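Local coordinates for protein phosphoethanolamine N-methyltransferase 1 (Haemonchus contortus, PDB 4KRG) that catalyses the S-adenosylmethionine-dependent methylation of phosphoethanolamine, probably an early step on the nematode route to phosphocholine, at residues S277-D280 / K281-N285; E329-E332 / Y333-R336; S360-D363 / Y364-R368; N390-A393 / S394-P398; D412-S415 / V416-M420. All coordinates share one frame; numbering follows the deposited sequence.

Contact 1 of 5, residues S277-D280 / K281-N285; sequences SWTD and KIFSN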
# COMPACT_ATOMS: atom_id res chain seq x y z
N SER A 277 6.12 18.32 12.41
CA SER A 277 6.27 18.87 11.06
C SER A 277 6.44 20.38 11.14
O SER A 277 5.85 21.01 12.02
CB SER A 277 5.06 18.52 10.19
OG SER A 277 5.17 19.09 8.90
N TRP A 278 7.23 20.97 10.25
CA TRP A 278 7.38 22.42 10.31
C TRP A 278 6.07 23.12 10.02
O TRP A 278 5.87 24.26 10.43
CB TRP A 278 8.50 22.94 9.41
CG TRP A 278 8.29 22.93 7.92
CD1 TRP A 278 8.84 22.05 7.03
CD2 TRP A 278 7.56 23.89 7.14
NE1 TRP A 278 8.47 22.38 5.75
CE2 TRP A 278 7.69 23.51 5.79
CE3 TRP A 278 6.81 25.02 7.45
CZ2 TRP A 278 7.08 24.22 4.75
CZ3 TRP A 278 6.20 25.72 6.42
CH2 TRP A 278 6.35 25.32 5.08
N THR A 279 5.17 22.42 9.35
CA THR A 279 3.90 23.00 8.95
C THR A 279 2.90 23.06 10.10
O THR A 279 1.85 23.68 9.97
CB THR A 279 3.28 22.22 7.78
OG1 THR A 279 3.03 20.88 8.20
CG2 THR A 279 4.22 22.20 6.59
N ASP A 280 3.21 22.39 11.21
CA ASP A 280 2.32 22.37 12.38
C ASP A 280 1.95 23.78 12.81
O ASP A 280 0.77 24.10 12.97
CB ASP A 280 2.98 21.68 13.57
CG ASP A 280 3.26 20.21 13.33
OD1 ASP A 280 2.83 19.69 12.28
OD2 ASP A 280 3.89 19.58 14.19
N LYS A 281 2.97 24.61 12.99
CA LYS A 281 2.80 25.99 13.44
C LYS A 281 1.94 26.79 12.47
O LYS A 281 1.15 27.63 12.88
CB LYS A 281 4.17 26.66 13.63
CG LYS A 281 4.11 28.15 13.98
CD LYS A 281 3.92 28.36 15.49
CE LYS A 281 3.37 29.75 15.82
NZ LYS A 281 4.29 30.85 15.44
N ILE A 282 2.10 26.51 11.18
CA ILE A 282 1.33 27.20 10.14
C ILE A 282 -0.13 26.78 10.13
O ILE A 282 -1.03 27.62 10.14
CB ILE A 282 1.91 26.92 8.74
CG1 ILE A 282 3.40 27.31 8.69
CG2 ILE A 282 1.11 27.64 7.68
CD1 ILE A 282 3.68 28.72 9.07
N PHE A 283 -0.37 25.47 10.12
CA PHE A 283 -1.72 24.92 10.11
C PHE A 283 -2.47 25.23 11.40
O PHE A 283 -3.70 25.18 11.44
CB PHE A 283 -1.68 23.40 9.91
CG PHE A 283 -1.53 22.97 8.46
CD1 PHE A 283 -2.51 23.28 7.52
CD2 PHE A 283 -0.44 22.21 8.06
CE1 PHE A 283 -2.38 22.87 6.20
CE2 PHE A 283 -0.31 21.80 6.74
CZ PHE A 283 -1.28 22.12 5.81
N SER A 284 -1.73 25.55 12.46
CA SER A 284 -2.34 25.84 13.75
C SER A 284 -3.26 27.06 13.69
O SER A 284 -4.21 27.17 14.47
CB SER A 284 -1.27 26.04 14.82
OG SER A 284 -0.62 27.29 14.67
N ASN A 285 -2.99 27.98 12.77
CA ASN A 285 -3.81 29.18 12.67
C ASN A 285 -4.91 29.11 11.61
O ASN A 285 -5.51 30.13 11.28
CB ASN A 285 -2.94 30.42 12.44
CG ASN A 285 -3.50 31.65 13.15
OD1 ASN A 285 -3.84 31.60 14.33
ND2 ASN A 285 -3.61 32.75 12.41

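Contact 2 of 5, residues E329-E332 / Y333-R336; sequences ETKE and YLYR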
# COMPACT_ATOMS: atom_id res chain seq x y z
N GLU A 329 -0.31 9.44 0.43
CA GLU A 329 1.05 9.75 0.00
C GLU A 329 1.19 9.33 -1.46
O GLU A 329 0.54 8.38 -1.90
CB GLU A 329 2.07 9.00 0.87
CG GLU A 329 1.94 9.24 2.38
CD GLU A 329 2.80 10.39 2.89
OE1 GLU A 329 3.31 11.18 2.06
OE2 GLU A 329 2.99 10.51 4.12
N THR A 330 2.04 10.02 -2.22
CA THR A 330 2.27 9.63 -3.62
C THR A 330 3.72 9.24 -3.89
O THR A 330 4.04 8.78 -4.98
CB THR A 330 1.84 10.73 -4.61
OG1 THR A 330 2.71 11.87 -4.48
CG2 THR A 330 0.41 11.15 -4.36
N LYS A 331 4.58 9.42 -2.90
CA LYS A 331 5.98 9.01 -3.02
C LYS A 331 6.24 7.74 -2.21
O LYS A 331 6.15 7.75 -0.98
CB LYS A 331 6.91 10.13 -2.53
CG LYS A 331 6.63 11.51 -3.13
CD LYS A 331 7.45 11.75 -4.40
CE LYS A 331 7.44 13.22 -4.82
NZ LYS A 331 6.09 13.69 -5.26
N GLU A 332 6.54 6.64 -2.91
CA GLU A 332 6.70 5.33 -2.27
C GLU A 332 7.61 5.32 -1.04
O GLU A 332 7.27 4.73 -0.02
CB GLU A 332 7.21 4.29 -3.28
CG GLU A 332 6.24 3.98 -4.40
CD GLU A 332 6.48 4.82 -5.64
OE1 GLU A 332 7.04 5.92 -5.53
OE2 GLU A 332 6.09 4.37 -6.75
N TYR A 333 8.76 5.98 -1.15
CA TYR A 333 9.75 5.95 -0.08
C TYR A 333 9.26 6.72 1.13
O TYR A 333 9.59 6.38 2.26
CB TYR A 333 11.06 6.57 -0.55
CG TYR A 333 11.80 5.78 -1.59
CD1 TYR A 333 11.86 4.39 -1.53
CD2 TYR A 333 12.44 6.41 -2.64
CE1 TYR A 333 12.55 3.67 -2.49
CE2 TYR A 333 13.13 5.70 -3.60
CZ TYR A 333 13.18 4.33 -3.52
OH TYR A 333 13.86 3.62 -4.48
N LEU A 334 8.48 7.76 0.88
CA LEU A 334 8.00 8.63 1.94
C LEU A 334 6.76 8.01 2.59
O LEU A 334 6.55 8.13 3.79
CB LEU A 334 7.74 10.04 1.39
CG LEU A 334 8.93 10.56 0.57
CD1 LEU A 334 8.71 11.94 0.02
CD2 LEU A 334 10.20 10.54 1.38
N TYR A 335 5.98 7.30 1.79
CA TYR A 335 4.87 6.51 2.31
C TYR A 335 5.37 5.45 3.29
O TYR A 335 4.79 5.27 4.37
CB TYR A 335 4.09 5.88 1.15
CG TYR A 335 3.20 4.69 1.46
CD1 TYR A 335 1.99 4.85 2.12
CD2 TYR A 335 3.55 3.42 1.03
CE1 TYR A 335 1.17 3.76 2.37
CE2 TYR A 335 2.74 2.33 1.26
CZ TYR A 335 1.55 2.50 1.93
OH TYR A 335 0.75 1.40 2.16
N ARG A 336 6.45 4.76 2.93
CA ARG A 336 7.06 3.78 3.83
C ARG A 336 7.39 4.44 5.19
O ARG A 336 7.08 3.89 6.24
CB ARG A 336 8.29 3.14 3.16
CG ARG A 336 9.06 2.06 3.97
CD ARG A 336 9.80 2.64 5.18
NE ARG A 336 11.15 2.14 5.44
CZ ARG A 336 11.42 1.02 6.09
NH1 ARG A 336 10.45 0.23 6.52
NH2 ARG A 336 12.68 0.68 6.30
O HOH W 1 9.28 7.91 -3.87

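Contact 3 of 5, residues S360-D363 / Y364-R368; sequences SSID and YWNQR. With BOG (octyl beta-D-glucopyranoside), chain E.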
# COMPACT_ATOMS: atom_id res chain seq x y z
N SER A 360 -6.35 8.80 -8.39
CA SER A 360 -6.33 7.40 -7.95
C SER A 360 -7.06 7.23 -6.61
O SER A 360 -7.89 6.34 -6.45
CB SER A 360 -4.89 6.89 -7.83
OG SER A 360 -4.85 5.64 -7.17
N SER A 361 -6.74 8.11 -5.66
CA SER A 361 -7.35 8.05 -4.33
C SER A 361 -8.84 8.36 -4.41
O SER A 361 -9.65 7.77 -3.71
CB SER A 361 -6.65 9.01 -3.37
OG SER A 361 -7.23 8.90 -2.08
N ILE A 362 -9.20 9.32 -5.25
CA ILE A 362 -10.60 9.68 -5.40
C ILE A 362 -11.41 8.50 -5.93
O ILE A 362 -12.51 8.23 -5.44
CB ILE A 362 -10.78 10.94 -6.26
CG1 ILE A 362 -10.31 12.17 -5.48
CG2 ILE A 362 -12.23 11.12 -6.70
CD1 ILE A 362 -10.47 13.47 -6.24
N ASP A 363 -10.87 7.77 -6.92
CA ASP A 363 -11.54 6.58 -7.45
C ASP A 363 -11.80 5.55 -6.35
O ASP A 363 -12.92 5.08 -6.19
CB ASP A 363 -10.73 5.94 -8.57
CG ASP A 363 -10.83 6.70 -9.87
OD1 ASP A 363 -11.76 7.52 -10.02
OD2 ASP A 363 -9.98 6.47 -10.76
N TYR A 364 -10.75 5.21 -5.62
CA TYR A 364 -10.84 4.31 -4.48
C TYR A 364 -11.98 4.68 -3.54
O TYR A 364 -12.82 3.86 -3.20
CB TYR A 364 -9.51 4.35 -3.71
CG TYR A 364 -9.39 3.38 -2.57
CD1 TYR A 364 -8.91 2.10 -2.78
CD2 TYR A 364 -9.70 3.76 -1.28
CE1 TYR A 364 -8.77 1.21 -1.74
CE2 TYR A 364 -9.56 2.88 -0.22
CZ TYR A 364 -9.10 1.60 -0.46
OH TYR A 364 -8.96 0.72 0.58
N TRP A 365 -12.02 5.94 -3.13
CA TRP A 365 -13.00 6.35 -2.13
C TRP A 365 -14.39 6.54 -2.73
O TRP A 365 -15.40 6.34 -2.06
CB TRP A 365 -12.51 7.57 -1.35
CG TRP A 365 -11.36 7.23 -0.45
CD1 TRP A 365 -10.08 7.68 -0.54
CD2 TRP A 365 -11.41 6.33 0.67
NE1 TRP A 365 -9.32 7.13 0.47
CE2 TRP A 365 -10.10 6.30 1.22
CE3 TRP A 365 -12.41 5.55 1.27
CZ2 TRP A 365 -9.78 5.52 2.34
CZ3 TRP A 365 -12.09 4.78 2.37
CH2 TRP A 365 -10.79 4.78 2.90
N ASN A 366 -14.44 6.91 -4.00
CA ASN A 366 -15.69 6.96 -4.74
C ASN A 366 -16.36 5.59 -4.76
O ASN A 366 -17.55 5.45 -4.47
CB ASN A 366 -15.44 7.40 -6.17
CG ASN A 366 -16.19 8.64 -6.54
OD1 ASN A 366 -15.61 9.61 -7.03
ND2 ASN A 366 -17.51 8.62 -6.32
N GLN A 367 -15.57 4.57 -5.11
CA GLN A 367 -16.07 3.21 -5.19
C GLN A 367 -16.61 2.73 -3.85
O GLN A 367 -17.44 1.82 -3.79
CB GLN A 367 -14.97 2.25 -5.65
CG GLN A 367 -14.42 2.57 -7.03
CD GLN A 367 -13.39 1.56 -7.49
OE1 GLN A 367 -12.32 1.93 -7.99
NE2 GLN A 367 -13.71 0.27 -7.34
N ARG A 368 -16.13 3.35 -2.78
CA ARG A 368 -16.50 2.93 -1.43
C ARG A 368 -17.54 3.85 -0.77
O ARG A 368 -17.85 3.70 0.40
CB ARG A 368 -15.23 2.78 -0.59
CG ARG A 368 -14.43 1.55 -1.01
CD ARG A 368 -13.01 1.54 -0.48
NE ARG A 368 -12.31 0.31 -0.86
CZ ARG A 368 -11.85 0.06 -2.08
NH1 ARG A 368 -11.98 0.95 -3.05
NH2 ARG A 368 -11.23 -1.09 -2.34
C1 BOG E . -16.85 8.26 6.30
O1 BOG E . -15.89 7.37 5.85
C2 BOG E . -18.24 7.73 6.05
O2 BOG E . -18.45 7.63 4.65
C3 BOG E . -19.26 8.65 6.65
O3 BOG E . -20.59 8.09 6.46
C4 BOG E . -19.01 8.89 8.10
O4 BOG E . -19.96 9.84 8.63
C5 BOG E . -17.60 9.42 8.32
O5 BOG E . -16.61 8.50 7.74
C6 BOG E . -17.31 9.57 9.74
O6 BOG E . -16.70 10.81 9.92
C1' BOG E . -14.72 8.02 5.36
C2' BOG E . -13.75 6.93 4.84
C3' BOG E . -13.43 5.90 5.92
C4' BOG E . -12.12 5.73 6.36
C5' BOG E . -11.88 5.31 7.84
C6' BOG E . -10.41 5.00 8.16
C7' BOG E . -9.62 6.22 8.69
C8' BOG E . -9.29 6.08 10.13
O HOH W 2 -6.35 7.00 -0.86
O HOH W 3 -13.72 8.93 -9.01

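Contact 4 of 5, residues N390-A393 / S394-P398; sequences NSIA and SIMKP. With BOG (octyl beta-D-glucopyranoside), chain E.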
# COMPACT_ATOMS: atom_id res chain seq x y z
N ASN A 390 -11.71 19.29 -8.80
CA ASN A 390 -13.16 19.39 -8.85
C ASN A 390 -13.86 18.12 -8.36
O ASN A 390 -14.98 18.17 -7.87
CB ASN A 390 -13.62 19.75 -10.26
CG ASN A 390 -15.09 20.08 -10.32
OD1 ASN A 390 -15.55 21.02 -9.66
ND2 ASN A 390 -15.85 19.33 -11.11
N SER A 391 -13.19 16.98 -8.49
CA SER A 391 -13.81 15.71 -8.14
C SER A 391 -13.66 15.36 -6.67
O SER A 391 -14.17 14.34 -6.21
CB SER A 391 -13.24 14.59 -9.00
OG SER A 391 -11.84 14.50 -8.84
N ILE A 392 -12.95 16.20 -5.92
CA ILE A 392 -12.78 15.96 -4.50
C ILE A 392 -14.14 15.94 -3.79
O ILE A 392 -14.39 15.12 -2.91
CB ILE A 392 -11.84 17.01 -3.88
CG1 ILE A 392 -10.39 16.70 -4.27
CG2 ILE A 392 -11.96 17.04 -2.37
CD1 ILE A 392 -9.41 17.84 -3.99
N ALA A 393 -15.05 16.81 -4.23
CA ALA A 393 -16.38 16.91 -3.63
C ALA A 393 -17.14 15.58 -3.62
O ALA A 393 -17.98 15.35 -2.76
CB ALA A 393 -17.20 17.96 -4.35
N SER A 394 -16.84 14.71 -4.58
CA SER A 394 -17.54 13.43 -4.66
C SER A 394 -17.19 12.50 -3.50
O SER A 394 -17.86 11.49 -3.30
CB SER A 394 -17.27 12.74 -6.01
OG SER A 394 -15.91 12.41 -6.14
N ILE A 395 -16.15 12.84 -2.75
CA ILE A 395 -15.82 12.10 -1.53
C ILE A 395 -15.88 12.97 -0.27
O ILE A 395 -15.41 12.55 0.79
CB ILE A 395 -14.44 11.40 -1.59
CG1 ILE A 395 -13.30 12.42 -1.66
CG2 ILE A 395 -14.36 10.44 -2.77
CD1 ILE A 395 -11.92 11.78 -1.56
N MSE A 396 -16.47 14.16 -0.38
CA MSE A 396 -16.65 15.07 0.76
C MSE A 396 -18.11 15.18 1.18
O MSE A 396 -19.00 15.19 0.32
CB MSE A 396 -16.17 16.48 0.43
CG MSE A 396 -14.69 16.66 0.31
SE MSE A 396 -13.73 16.35 1.99
CE MSE A 396 -12.61 14.92 1.32
N LYS A 397 -18.36 15.31 2.48
CA LYS A 397 -19.72 15.60 2.93
C LYS A 397 -20.12 16.99 2.43
O LYS A 397 -19.26 17.78 2.06
CB LYS A 397 -19.82 15.52 4.45
CG LYS A 397 -19.62 14.11 4.98
CD LYS A 397 -20.34 13.88 6.30
CE LYS A 397 -19.83 12.61 6.97
NZ LYS A 397 -20.24 12.55 8.40
N PRO A 398 -21.44 17.27 2.38
CA PRO A 398 -21.84 18.63 2.03
C PRO A 398 -21.21 19.63 2.99
O PRO A 398 -21.20 19.37 4.20
CB PRO A 398 -23.36 18.61 2.23
CG PRO A 398 -23.74 17.19 1.98
CD PRO A 398 -22.59 16.37 2.51
C1 BOG E . -16.85 8.26 6.30
O1 BOG E . -15.89 7.37 5.85
C2 BOG E . -18.24 7.73 6.05
O2 BOG E . -18.45 7.63 4.65
C3 BOG E . -19.26 8.65 6.65
O3 BOG E . -20.59 8.09 6.46
C4 BOG E . -19.01 8.89 8.10
O4 BOG E . -19.96 9.84 8.63
C5 BOG E . -17.60 9.42 8.32
O5 BOG E . -16.61 8.50 7.74
C6 BOG E . -17.31 9.57 9.74
O6 BOG E . -16.70 10.81 9.92
C1' BOG E . -14.72 8.02 5.36
C2' BOG E . -13.75 6.93 4.84
C3' BOG E . -13.43 5.90 5.92
C4' BOG E . -12.12 5.73 6.36
C5' BOG E . -11.88 5.31 7.84
C6' BOG E . -10.41 5.00 8.16
C7' BOG E . -9.62 6.22 8.69
C8' BOG E . -9.29 6.08 10.13
O HOH W 4 -19.98 16.34 -1.70

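Contact 5 of 5, residues D412-S415 / V416-M420; sequences DETS and VRQRM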
# COMPACT_ATOMS: atom_id res chain seq x y z
N ASP A 412 -0.46 35.47 -6.61
CA ASP A 412 -1.54 35.87 -7.50
C ASP A 412 -2.87 35.46 -6.89
O ASP A 412 -3.45 34.45 -7.27
CB ASP A 412 -1.36 35.18 -8.86
CG ASP A 412 -2.19 35.81 -9.96
OD1 ASP A 412 -3.25 36.41 -9.66
OD2 ASP A 412 -1.79 35.70 -11.14
N GLU A 413 -3.36 36.26 -5.94
CA GLU A 413 -4.54 35.88 -5.17
C GLU A 413 -5.82 35.79 -6.00
O GLU A 413 -6.64 34.90 -5.81
CB GLU A 413 -4.73 36.80 -3.96
CG GLU A 413 -3.68 36.61 -2.88
CD GLU A 413 -3.87 37.52 -1.69
OE1 GLU A 413 -4.56 38.55 -1.84
OE2 GLU A 413 -3.33 37.21 -0.61
N THR A 414 -5.98 36.72 -6.94
CA THR A 414 -7.14 36.73 -7.82
C THR A 414 -7.24 35.43 -8.62
O THR A 414 -8.32 34.85 -8.78
CB THR A 414 -7.08 37.93 -8.79
OG1 THR A 414 -7.31 39.13 -8.06
CG2 THR A 414 -8.12 37.80 -9.89
N SER A 415 -6.10 34.97 -9.11
CA SER A 415 -6.05 33.77 -9.92
C SER A 415 -6.33 32.51 -9.10
O SER A 415 -7.04 31.61 -9.54
CB SER A 415 -4.69 33.67 -10.59
OG SER A 415 -4.72 32.78 -11.68
N VAL A 416 -5.77 32.45 -7.89
CA VAL A 416 -5.97 31.33 -6.99
C VAL A 416 -7.45 31.15 -6.66
O VAL A 416 -7.97 30.03 -6.66
CB VAL A 416 -5.16 31.51 -5.69
CG1 VAL A 416 -5.51 30.43 -4.69
CG2 VAL A 416 -3.69 31.47 -6.00
N ARG A 417 -8.12 32.25 -6.38
CA ARG A 417 -9.55 32.23 -6.12
C ARG A 417 -10.30 31.67 -7.32
O ARG A 417 -11.23 30.89 -7.17
CB ARG A 417 -10.05 33.64 -5.80
CG ARG A 417 -9.35 34.23 -4.59
CD ARG A 417 -9.61 35.71 -4.43
NE ARG A 417 -8.94 36.19 -3.22
CZ ARG A 417 -9.38 35.94 -1.99
NH1 ARG A 417 -10.48 35.23 -1.80
NH2 ARG A 417 -8.71 36.41 -0.94
N GLN A 418 -9.89 32.07 -8.51
CA GLN A 418 -10.59 31.67 -9.71
C GLN A 418 -10.44 30.18 -10.01
O GLN A 418 -11.38 29.55 -10.48
CB GLN A 418 -10.18 32.54 -10.90
CG GLN A 418 -10.65 33.99 -10.76
CD GLN A 418 -10.38 34.82 -12.00
OE1 GLN A 418 -9.89 34.32 -13.01
NE2 GLN A 418 -10.69 36.11 -11.92
N ARG A 419 -9.27 29.61 -9.73
CA ARG A 419 -9.09 28.18 -9.88
C ARG A 419 -10.04 27.43 -8.94
O ARG A 419 -10.79 26.56 -9.37
CB ARG A 419 -7.65 27.75 -9.58
CG ARG A 419 -6.71 27.83 -10.77
CD ARG A 419 -5.48 26.98 -10.56
NE ARG A 419 -5.76 25.55 -10.68
CZ ARG A 419 -4.94 24.58 -10.30
NH1 ARG A 419 -3.76 24.87 -9.76
NH2 ARG A 419 -5.30 23.31 -10.45
N MSE A 420 -10.00 27.79 -7.67
CA MSE A 420 -10.80 27.09 -6.65
C MSE A 420 -12.30 27.32 -6.82
O MSE A 420 -13.10 26.44 -6.50
CB MSE A 420 -10.35 27.50 -5.25
CG MSE A 420 -8.99 26.95 -4.85
SE MSE A 420 -8.57 27.39 -3.01
CE MSE A 420 -9.97 26.36 -2.15
O HOH W 5 -7.79 38.33 -2.93

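Contact 1 of 5, residues S277-D280 / K281-N285
A type I beta turn running from Ser277 to Asp280 feeds straight into the short helix 280-283, and Thr279 is the residue that ties the turn to Phe283 in the helix. Its carbonyl oxygen takes the amide of the phenylalanine in a nearly straight bond (Phe283 N to Thr279 O 2.9 Å, N-H...O 176°), a strong hydrogen bond between the two halves. The next one, from Ser284 N to Asp280 O, is bent (129°) and weak.

The threonine and phenylalanine side chains run side by side in the same direction. With OG1 held between the backbone N and the carbonyl carbon (chi1 61°), the hydroxyl oxygen comes to the edge of the phenyl ring, in its plane, 3.7 Å from Phe283 CD2. The hydroxyl has its hydrogen bond with His311 O, while the ring packs on Val403 and Leu405 of strand 400-408.

On the N-terminal side the turn is braced by Asp280, whose OD2 receives Ser277 N at 3.1 Å from above the carboxylate plane. Thr279 CG2 sits over the centre of one face of the Trp278 indole, and at the far end of that ring system Trp278 CZ3 meets Ile282 CG1 at 3.9 Å.

Contact 2 of 5, residues E329-E332 / Y333-R336
Glu332, Tyr335 and Glu329 carry the junction at which strand 324-329 gives way to helix 332-345, with Lys331 between them at the N-cap position. Glu329 and Tyr335 touch through their aliphatic roots: Glu329 CB lies 3.7 Å from Tyr335 CB, and the two side chains cross at a slant, carboxylate and ring planes 65° apart. The tyrosine CG stands opposite its own backbone N (chi1 161°), which carries the ring away from the glutamate, to where its hydroxyl bonds to Ser216.

The first turn is closed by Lys331 O, which receives Tyr335 N at 2.8 Å and, more weakly, Leu334 N at 3.0 Å. Glu332 O follows with Arg336 N at 3.1 Å, and this same carbonyl oxygen lies at the edge of the Tyr335 ring, near its plane. Beside the cap residue, Lys331 CB rests against Leu334 CD1 at 3.6 Å, the two chains pointing the same way.

Both acids are buried and both are paired: Glu332 with Arg197, Glu329 with Arg304 and Ser338. Such partners would be expected to keep the carboxylates ionised. A water weakly links Glu332 to the helix start, donating to Glu332 OE1 (3.4 Å) and accepting from Tyr333 N (3.4 Å), where the helix dipole may further favour the negative charge.

Contact 3 of 5, residues S360-D363 / Y364-R368
Ile362 and Asn366 are joined by the shortest backbone bond of this helical turn, Asn366 N to Ile362 O at 2.7 Å. A water ties the neighbouring Asp363 to Asn366, donating to Asp363 OD1 at 2.6 Å and to Asn366 OD1 at 2.8 Å; the same amide oxygen probably also bonds to Ser394. Three further i to i+4 bonds, among them Gln367 N to Asp363 O at 2.9 Å, complete the alpha-helical pattern.

Where the helix ends, Arg368 folds back. Its NH1 donates to Tyr364 O at 3.0 Å, an acceptor lying in the guanidinium plane, while the flat group spreads over one face of the Tyr364 ring, NH1 3.3 Å above it and offset toward the rim.

Packing takes over around Trp365. Ser361 OG, hydrogen-bonded to Tyr299, reaches the edge of the indole in its plane, 3.5 Å from Trp365 CD1, while Tyr364 CD2 sits over the centre of one indole face. At the benzo end, Trp365 CZ3 meets C2' of the octyl glucoside chain at 3.7 Å. The indole lies between helix 358-367 and strands 324-329 and 372-378, edge-to-face with Trp326 and Phe372.

Contact 4 of 5, residues N390-A393 / S394-P398
Two side chains held between their backbone N and carbonyl carbon set up this turn: Ser394 (chi1 64°), whose OG swings back to Ser391 O, and Ile395 (chi1 66°), whose CG1 is brought to Ile392 O. The serine hydroxyl lies 2.6 Å from Ser391 O, but Asn366 OD1 of helix 358-367 is within reach of the same proton, and the choice between these acceptors stays open. Ile395 CG1 approaches Ile392 O to 3.2 Å.

The backbone is tightly wound. Successive bonds each span three residues, the mark of a 3-10 turn: Ser394 N to Ser391 O, Ile395 N to Ile392 O at 2.9 Å, and Met396 N to Ala393 O at 3.1 Å. In each case the donor stands well above the carbonyl plane, consistent with the tight winding.

On the buried side Ile392 and Met396 (selenomethionine) lie alongside each other, pointing the same way, with Ile392 CG2 3.8 Å from Met396 CG; the selenium side chain packs with Phe372 and Tyr299. Beyond the turn the extended Lys397 gives a hydrogen bond from NZ to O4 of the octyl glucoside at 2.7 Å and a salt bridge to Asp373.

Chemically, the carbonyls of Ser391, Ile392 and Ala393 accept within the turn, and a water bridges Ala393 O and Met396 O. Ile392 and Met396 pack on the inner side, and the lysine ammonium divides itself between a carboxylate and a detergent sugar.

Contact 5 of 5, residues D412-S415 / V416-M420
Thr414 and Gln418, one helical turn apart, lie side by side and point the same way, the methyl Thr414 CG2 resting 3.7 Å from Gln418 NE2. The amide end of Gln418 thus meets a methyl, not the hydroxyl, of Thr414; its aliphatic part passes over a backbone oxygen, Gln418 CG coming to 3.2 Å from Thr414 O.

Arg417 repeats this relation on Glu413. With CG opposite the carbonyl carbon (chi1 -59°) and the chain extended as far as NE, the arginine runs past the carbonyl of Glu413, Arg417 CG 3.0 Å from Glu413 O. The charged ends are not in contact, Glu413 OE1 and Arg417 NH2 being 4.8 Å apart; their opposite charges may attract, and a water lies between the side chains, accepting from Arg417 NE and donating weakly to Glu413 OE1.

Asp412 starts the helix as its N-cap. Its OD1 takes Ser415 N at 3.2 Å, the amide meeting the carboxylate from above its plane, and its carbonyl takes Val416 N at 3.1 Å. Val416 leans back over the same residue, CG2 to Asp412 O 3.2 Å, and the regular i to i+4 bonding continues with Arg419 N to Ser415 O at 3.0 Å.

Helix 413-422 lies on strands 428-432 and 458-465: Val416 packs on Ile430, Leu460 and Ile462, Met420 (selenomethionine) on Ile428, Ile462 and Ala464. Arg417 NH1 bonds to Ile428 O, and Arg419 bonds to Leu381 O of helix 380-383 and forms a salt bridge with Asp386 at the start of helix 386-390.

In the fold
All five contacts fall in the C-terminal part of the chain, whereas the residues known to line the S-adenosylhomocysteine and phosphoethanolamine pockets lie between 13 and 186; none of the five takes part in those sites. Contacts 3 and 4 form a true pair, their centres 11 Å apart: Asn366 OD1 lies 3.0 Å from Ser394 OG, a probable hydrogen bond, Trp365 CB packs on Ile395 CG2 at 3.7 Å, and both contacts touch the same octyl glucoside. Contact 2 comes within about 7 Å of contact 3 at the nearest atoms, and contact 5 within about 7 Å of contact 4. Contact 1 stands apart, its nearest atoms at least about 10 Å from every other contact, with an octyl glucoside against Phe283.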